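Local coordinates for S-adenosylmethionine decarboxylase proenzyme (Aquifex aeolicus, PDB 2III) that decarboxylates S-adenosylmethionine to the propylamine donor of polyamine synthesis, using a pyruvoyl group made by self-cleavage of its own chain, at the interface of chains A and B. Residues are numbered along the deposited sequence; one frame, centred on the assembly and turned at random. Chains: chain A/B, S-adenosylmethionine decarboxylase proenzyme.

Contact 1 and contact 2 are two patches of one two-fold symmetric interface, the centres of their C-alpha atoms about 19 Å apart. Strand 65-71 serves both: its histidine appears as B:His69 in contact 1 and as A:His69 in contact 2, each time facing the Ser64 of the opposite chain. Strand 55-61 supplies much of the apolar packing of contact 1, while strands 6-14, 76-84 and 105-116 bring the charged and hydroxyl groups of contact 2. Because each patch has a twin, the dimer builds two equivalent active sites, each with the predicted cleavage serine of one subunit beside the predicted processing histidine of the other.

Contact 1: the interface of chains A and B. Residues chain A 43, 58, 60-61, 64; chain B 46, 48, 50, 56, 58, 69.
B:His69 carries CG anti to its carbonyl carbon (chi1 -58°), which brings its imidazole up to A:Ser64, while B:Tyr48 holds CG anti to the backbone N (chi1 -170°) and presents a ring face to A:Ile43. In this type 1 prokaryotic AdoMetDC, Ser64 is the predicted self-cleavage residue, expected to become the pyruvoyl group but modelled here as serine, and His69 the predicted proton acceptor of processing. A:Ser64, poorly ordered here, puts CB over the imidazole face toward the rim, 3.7 Å from the ring centroid. The ring's rotation is held at ND1: B:Thr56 OG1 lies in its plane, hydrogen-bonded to B:His69 ND1 at 3.0 Å. That hydroxyl also meets a water, 2.7 Å from B:Thr56 OG1, which reaches the carbonyl oxygens A:Leu61 O (2.8 Å) and A:Ser64 O. An alanine in place of B:His69 would lose the imidazole over A:Ser64 and the partner of B:Thr56, and would probably impair processing. Farther along, A:Ile43 crosses B:Tyr48 obliquely, its CD1 over the phenol face 3.7 Å from the centroid and its CG2 beside CD1 of that ring. B:Phe50 adds CZ against the same A:Ile43 CD1. Toward the two-fold axis, A:Val58 and B:Val58 meet tip to tip, CG2 to CG2 at 3.6 Å, and A:Leu60 CD1 presses tightly on B:Val58 CG1 at 3.4 Å.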
loop_
_atom_site.group_PDB
_atom_site.type_symbol
_atom_site.label_atom_id
_atom_site.label_comp_id
_atom_site.label_asym_id
_atom_site.label_seq_id
_atom_site.Cartn_x
_atom_site.Cartn_y
_atom_site.Cartn_z
ATOM N N ILE A 43 0.925 -14.413 -3.095
ATOM C CA ILE A 43 1.580 -15.107 -1.999
ATOM C C ILE A 43 0.417 -15.445 -1.065
ATOM O O ILE A 43 0.193 -16.604 -0.715
ATOM C CB ILE A 43 2.564 -14.198 -1.239
ATOM C CG1 ILE A 43 3.804 -13.927 -2.097
ATOM C CG2 ILE A 43 2.935 -14.840 0.089
ATOM C CD1 ILE A 43 4.773 -12.944 -1.466
ATOM N N VAL A 58 -6.010 -6.727 1.046
ATOM C CA VAL A 58 -4.609 -6.583 0.686
ATOM C C VAL A 58 -4.092 -7.903 0.143
ATOM O O VAL A 58 -4.397 -8.970 0.676
ATOM C CB VAL A 58 -3.745 -6.174 1.893
ATOM C CG1 VAL A 58 -3.773 -7.269 2.941
ATOM C CG2 VAL A 58 -2.308 -5.906 1.440
ATOM N N LEU A 60 -0.497 -9.762 -1.020
ATOM C CA LEU A 60 0.958 -9.719 -1.105
ATOM C C LEU A 60 1.290 -10.473 -2.395
ATOM O O LEU A 60 0.842 -11.603 -2.590
ATOM C CB LEU A 60 1.608 -10.412 0.103
ATOM C CG LEU A 60 1.608 -9.669 1.449
ATOM C CD1 LEU A 60 0.194 -9.551 1.981
ATOM C CD2 LEU A 60 2.470 -10.414 2.445
ATOM N N LEU A 61 2.047 -9.839 -3.284
ATOM C CA LEU A 61 2.414 -10.461 -4.553
ATOM C C LEU A 61 3.788 -11.114 -4.491
ATOM O O LEU A 61 4.599 -10.785 -3.626
ATOM C CB LEU A 61 2.406 -9.419 -5.676
ATOM C CG LEU A 61 1.108 -8.626 -5.826
ATOM C CD1 LEU A 61 1.244 -7.649 -6.989
ATOM C CD2 LEU A 61 -0.061 -9.578 -6.049
ATOM N N SER A 64 4.980 -7.012 -5.038
ATOM C CA SER A 64 4.720 -6.132 -3.909
ATOM C C SER A 64 3.317 -6.355 -3.347
ATOM O O SER A 64 3.096 -7.324 -2.614
ATOM C CB SER A 64 4.881 -4.671 -4.327
ATOM O OG SER A 64 6.208 -4.408 -4.736
ATOM N N HIS B 46 0.995 -9.482 8.141
ATOM C CA HIS B 46 1.487 -10.590 7.336
ATOM C C HIS B 46 2.851 -10.308 6.739
ATOM O O HIS B 46 3.089 -9.234 6.180
ATOM C CB HIS B 46 0.463 -10.900 6.247
ATOM C CG HIS B 46 -0.936 -10.939 6.769
ATOM N ND1 HIS B 46 -1.730 -9.814 6.847
ATOM C CD2 HIS B 46 -1.632 -11.933 7.369
ATOM C CE1 HIS B 46 -2.852 -10.112 7.476
ATOM N NE2 HIS B 46 -2.816 -11.391 7.805
ATOM N N TYR B 48 6.490 -12.005 4.602
ATOM C CA TYR B 48 6.987 -12.998 3.669
ATOM C C TYR B 48 8.495 -12.869 3.495
ATOM O O TYR B 48 9.016 -11.775 3.305
ATOM C CB TYR B 48 6.304 -12.861 2.311
ATOM C CG TYR B 48 6.628 -14.019 1.400
ATOM C CD1 TYR B 48 6.094 -15.285 1.637
ATOM C CD2 TYR B 48 7.508 -13.863 0.328
ATOM C CE1 TYR B 48 6.429 -16.371 0.828
ATOM C CE2 TYR B 48 7.849 -14.943 -0.488
ATOM C CZ TYR B 48 7.307 -16.193 -0.230
ATOM O OH TYR B 48 7.644 -17.260 -1.026
ATOM N N PHE B 50 11.781 -13.557 1.326
ATOM C CA PHE B 50 12.197 -13.829 -0.046
ATOM C C PHE B 50 13.601 -14.410 -0.020
ATOM O O PHE B 50 14.357 -14.189 0.928
ATOM C CB PHE B 50 12.200 -12.545 -0.884
ATOM C CG PHE B 50 10.822 -12.047 -1.233
ATOM C CD1 PHE B 50 10.027 -12.742 -2.139
ATOM C CD2 PHE B 50 10.310 -10.894 -0.640
ATOM C CE1 PHE B 50 8.733 -12.301 -2.447
ATOM C CE2 PHE B 50 9.013 -10.446 -0.941
ATOM C CZ PHE B 50 8.228 -11.152 -1.848
ATOM N N THR B 56 8.699 -8.855 2.677
ATOM C CA THR B 56 7.531 -8.002 2.551
ATOM C C THR B 56 6.796 -8.055 3.883
ATOM O O THR B 56 6.793 -9.082 4.570
ATOM C CB THR B 56 6.582 -8.484 1.446
ATOM O OG1 THR B 56 7.172 -8.230 0.166
ATOM C CG2 THR B 56 5.248 -7.754 1.533
ATOM N N VAL B 58 3.092 -6.375 5.681
ATOM C CA VAL B 58 1.908 -5.543 5.540
ATOM C C VAL B 58 1.077 -5.633 6.807
ATOM O O VAL B 58 0.904 -6.711 7.376
ATOM C CB VAL B 58 1.038 -5.979 4.347
ATOM C CG1 VAL B 58 0.509 -7.381 4.581
ATOM C CG2 VAL B 58 -0.121 -4.998 4.159
ATOM N N HIS B 69 8.614 -3.301 1.572
ATOM C CA HIS B 69 9.201 -4.279 0.670
ATOM C C HIS B 69 10.690 -3.935 0.702
ATOM O O HIS B 69 11.056 -2.754 0.700
ATOM C CB HIS B 69 8.603 -4.096 -0.729
ATOM C CG HIS B 69 7.107 -4.237 -0.770
ATOM N ND1 HIS B 69 6.464 -5.442 -0.578
ATOM C CD2 HIS B 69 6.130 -3.321 -0.983
ATOM C CE1 HIS B 69 5.156 -5.264 -0.673
ATOM N NE2 HIS B 69 4.927 -3.986 -0.920
HETATM O O HOH W 1 5.253 -9.173 -1.476
#

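Contact 2: the interface of chains A and B. Residues chain A 11-12, 69, 71, 76, 78-80; chain B 5, 64-65, 82, 84, 113-114.
This is a mixed patch, a salt-bridge network beside apolar packing, in the two-fold interface between two copies of the alpha/beta-sandwich AdoMetDC proenzyme chain, corresponding to the dimer of alpha/beta heterodimers; side chains carried mostly on strands build it, and an arginine of one subunit, gripped by two aspartates of the other, helps hold the pair together. B:Arg113, its chain bent at chi2 and chi3, lays its guanidinium nearly coplanar with the A:Asp12 carboxylate, the planes 15° apart. B:Arg113 NE donates to the syn lone pair of A:Asp12 OD1 at 2.6 Å, and B:Arg113 NH1 does the same to A:Asp80 OD2 at 3.0 Å, almost straight. Both are salt bridges. Between them NH2 donates to two backbone carbonyls, A:Ala11 O and A:Val79 O, from above each carbonyl plane and off the lone pairs. Carbonyls and carboxylates alike lie in or near the guanidinium plane, which fixes its rotation.

B:Tyr82, with CG anti to the backbone N (chi1 -178°), stretches out to bring its phenol OH to A:Thr78 OG1 at 2.9 Å. The same phenol ring meets A:His69 edge to face, planes 85° apart. A:His69 NE2 is hydrogen-bonded to B:His65 ND1 at 2.7 Å, and B:His65 NE2 passes on through a water to A:Asp80 OD1; this chain could tune the ionisation of both imidazoles. Beyond the tyrosine, B:Leu5 CD1 caps the A:Trp71 five-membered ring, 3.9 Å from its centroid, while A:Trp71 CZ2 touches SG of B:Cys84, a poorly ordered residue, at 3.7 Å. The site thus sets the predicted cleavage serine of one subunit against the predicted processing histidine of the other, and its predicted proton-donor cysteine against A:Trp71, which suggests that a complete active site needs both subunits.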
loop_
_atom_site.group_PDB
_atom_site.type_symbol
_atom_site.label_atom_id
_atom_site.label_comp_id
_atom_site.label_asym_id
_atom_site.label_seq_id
_atom_site.Cartn_x
_atom_site.Cartn_y
_atom_site.Cartn_z
ATOM N N ALA A 11 -5.067 5.053 -6.899
ATOM C CA ALA A 11 -6.193 5.808 -7.414
ATOM C C ALA A 11 -7.299 5.907 -6.391
ATOM O O ALA A 11 -7.530 4.977 -5.621
ATOM C CB ALA A 11 -6.725 5.144 -8.669
ATOM N N ASP A 12 -7.970 7.051 -6.374
ATOM C CA ASP A 12 -9.100 7.242 -5.485
ATOM C C ASP A 12 -10.289 7.244 -6.443
ATOM O O ASP A 12 -10.382 8.090 -7.335
ATOM C CB ASP A 12 -8.981 8.568 -4.731
ATOM C CG ASP A 12 -7.718 8.646 -3.887
ATOM O OD1 ASP A 12 -7.141 7.583 -3.556
ATOM O OD2 ASP A 12 -7.308 9.775 -3.545
ATOM N N HIS A 69 -9.357 -0.033 0.140
ATOM C CA HIS A 69 -10.074 0.360 1.342
ATOM C C HIS A 69 -11.340 1.020 0.795
ATOM O O HIS A 69 -11.277 1.764 -0.191
ATOM C CB HIS A 69 -9.216 1.346 2.140
ATOM C CG HIS A 69 -7.873 0.797 2.536
ATOM N ND1 HIS A 69 -7.720 -0.201 3.475
ATOM C CD2 HIS A 69 -6.622 1.111 2.118
ATOM C CE1 HIS A 69 -6.435 -0.477 3.620
ATOM N NE2 HIS A 69 -5.747 0.306 2.809
ATOM N N TRP A 71 -15.484 2.886 1.358
ATOM C CA TRP A 71 -16.450 3.652 2.135
ATOM C C TRP A 71 -17.718 3.728 1.307
ATOM O O TRP A 71 -17.888 4.638 0.494
ATOM C CB TRP A 71 -15.938 5.073 2.384
ATOM C CG TRP A 71 -14.777 5.155 3.325
ATOM C CD1 TRP A 71 -14.826 5.422 4.661
ATOM C CD2 TRP A 71 -13.391 4.968 2.998
ATOM N NE1 TRP A 71 -13.554 5.416 5.189
ATOM C CE2 TRP A 71 -12.657 5.139 4.194
ATOM C CE3 TRP A 71 -12.699 4.674 1.813
ATOM C CZ2 TRP A 71 -11.257 5.026 4.240
ATOM C CZ3 TRP A 71 -11.308 4.563 1.858
ATOM C CH2 TRP A 71 -10.604 4.738 3.069
ATOM N N LEU A 76 -16.855 5.643 -2.388
ATOM C CA LEU A 76 -15.413 5.731 -2.549
ATOM C C LEU A 76 -14.612 4.481 -2.237
ATOM O O LEU A 76 -14.903 3.749 -1.282
ATOM C CB LEU A 76 -14.879 6.872 -1.681
ATOM C CG LEU A 76 -13.357 6.942 -1.517
ATOM C CD1 LEU A 76 -12.741 7.466 -2.796
ATOM C CD2 LEU A 76 -13.001 7.836 -0.335
ATOM N N THR A 78 -10.300 3.415 -2.321
ATOM C CA THR A 78 -8.927 3.834 -2.545
ATOM C C THR A 78 -8.130 2.580 -2.868
ATOM O O THR A 78 -8.051 1.644 -2.060
ATOM C CB THR A 78 -8.361 4.559 -1.309
ATOM O OG1 THR A 78 -8.621 3.789 -0.125
ATOM C CG2 THR A 78 -9.016 5.932 -1.181
ATOM N N VAL A 79 -7.546 2.573 -4.062
ATOM C CA VAL A 79 -6.807 1.423 -4.571
ATOM C C VAL A 79 -5.303 1.606 -4.798
ATOM O O VAL A 79 -4.847 2.666 -5.218
ATOM C CB VAL A 79 -7.415 0.976 -5.913
ATOM C CG1 VAL A 79 -6.818 -0.360 -6.334
ATOM C CG2 VAL A 79 -8.947 0.903 -5.798
ATOM N N ASP A 80 -4.541 0.551 -4.535
ATOM C CA ASP A 80 -3.101 0.570 -4.755
ATOM C C ASP A 80 -2.684 -0.686 -5.503
ATOM O O ASP A 80 -3.021 -1.804 -5.095
ATOM C CB ASP A 80 -2.326 0.599 -3.429
ATOM C CG ASP A 80 -2.356 1.951 -2.750
ATOM O OD1 ASP A 80 -1.259 2.494 -2.486
ATOM O OD2 ASP A 80 -3.465 2.463 -2.467
ATOM N N LEU B 5 -10.205 11.706 4.153
ATOM C CA LEU B 5 -10.516 10.528 4.953
ATOM C C LEU B 5 -9.258 9.824 5.423
ATOM O O LEU B 5 -9.289 9.073 6.400
ATOM C CB LEU B 5 -11.381 9.546 4.152
ATOM C CG LEU B 5 -12.842 9.954 3.939
ATOM C CD1 LEU B 5 -13.520 8.972 2.999
ATOM C CD2 LEU B 5 -13.566 10.010 5.287
ATOM N N SER B 64 -6.105 1.961 7.631
ATOM C CA SER B 64 -5.762 1.451 6.312
ATOM C C SER B 64 -4.639 0.419 6.395
ATOM O O SER B 64 -4.891 -0.736 6.753
ATOM C CB SER B 64 -5.343 2.597 5.392
ATOM O OG SER B 64 -6.409 3.504 5.200
ATOM N N HIS B 65 -3.410 0.822 6.060
ATOM C CA HIS B 65 -2.295 -0.115 6.120
ATOM C C HIS B 65 -0.896 0.478 6.128
ATOM O O HIS B 65 -0.678 1.638 5.779
ATOM C CB HIS B 65 -2.370 -1.113 4.959
ATOM C CG HIS B 65 -2.090 -0.508 3.618
ATOM N ND1 HIS B 65 -3.081 -0.000 2.807
ATOM C CD2 HIS B 65 -0.924 -0.311 2.958
ATOM C CE1 HIS B 65 -2.538 0.484 1.703
ATOM N NE2 HIS B 65 -1.231 0.309 1.770
ATOM N N TYR B 82 -0.318 4.419 5.544
ATOM C CA TYR B 82 -1.629 4.941 5.175
ATOM C C TYR B 82 -2.613 4.745 6.337
ATOM O O TYR B 82 -2.988 3.616 6.639
ATOM C CB TYR B 82 -2.102 4.177 3.929
ATOM C CG TYR B 82 -3.425 4.584 3.318
ATOM C CD1 TYR B 82 -3.894 3.941 2.174
ATOM C CD2 TYR B 82 -4.211 5.605 3.869
ATOM C CE1 TYR B 82 -5.108 4.295 1.586
ATOM C CE2 TYR B 82 -5.436 5.969 3.288
ATOM C CZ TYR B 82 -5.877 5.307 2.147
ATOM O OH TYR B 82 -7.092 5.628 1.572
ATOM N N CYS B 84 -6.279 6.408 8.516
ATOM C CA CYS B 84 -7.514 7.169 8.325
ATOM C C CYS B 84 -7.900 7.927 9.588
ATOM O O CYS B 84 -7.997 7.339 10.663
ATOM C CB CYS B 84 -8.660 6.229 7.938
ATOM S SG CYS B 84 -8.337 5.228 6.477
ATOM N N ARG B 113 -5.851 10.862 0.766
ATOM C CA ARG B 113 -6.678 9.923 0.013
ATOM C C ARG B 113 -8.164 10.057 0.346
ATOM O O ARG B 113 -8.567 9.886 1.494
ATOM C CB ARG B 113 -6.246 8.470 0.288
ATOM C CG ARG B 113 -4.748 8.129 0.139
ATOM C CD ARG B 113 -4.243 8.107 -1.294
ATOM N NE ARG B 113 -4.948 7.181 -2.187
ATOM C CZ ARG B 113 -4.631 5.901 -2.387
ATOM N NH1 ARG B 113 -3.610 5.345 -1.754
ATOM N NH2 ARG B 113 -5.323 5.181 -3.266
ATOM N N GLY B 114 -8.968 10.364 -0.665
ATOM C CA GLY B 114 -10.404 10.472 -0.471
ATOM C C GLY B 114 -10.890 11.778 0.115
ATOM O O GLY B 114 -10.891 11.963 1.336
HETATM O O HOH W 2 0.278 1.236 -0.642
#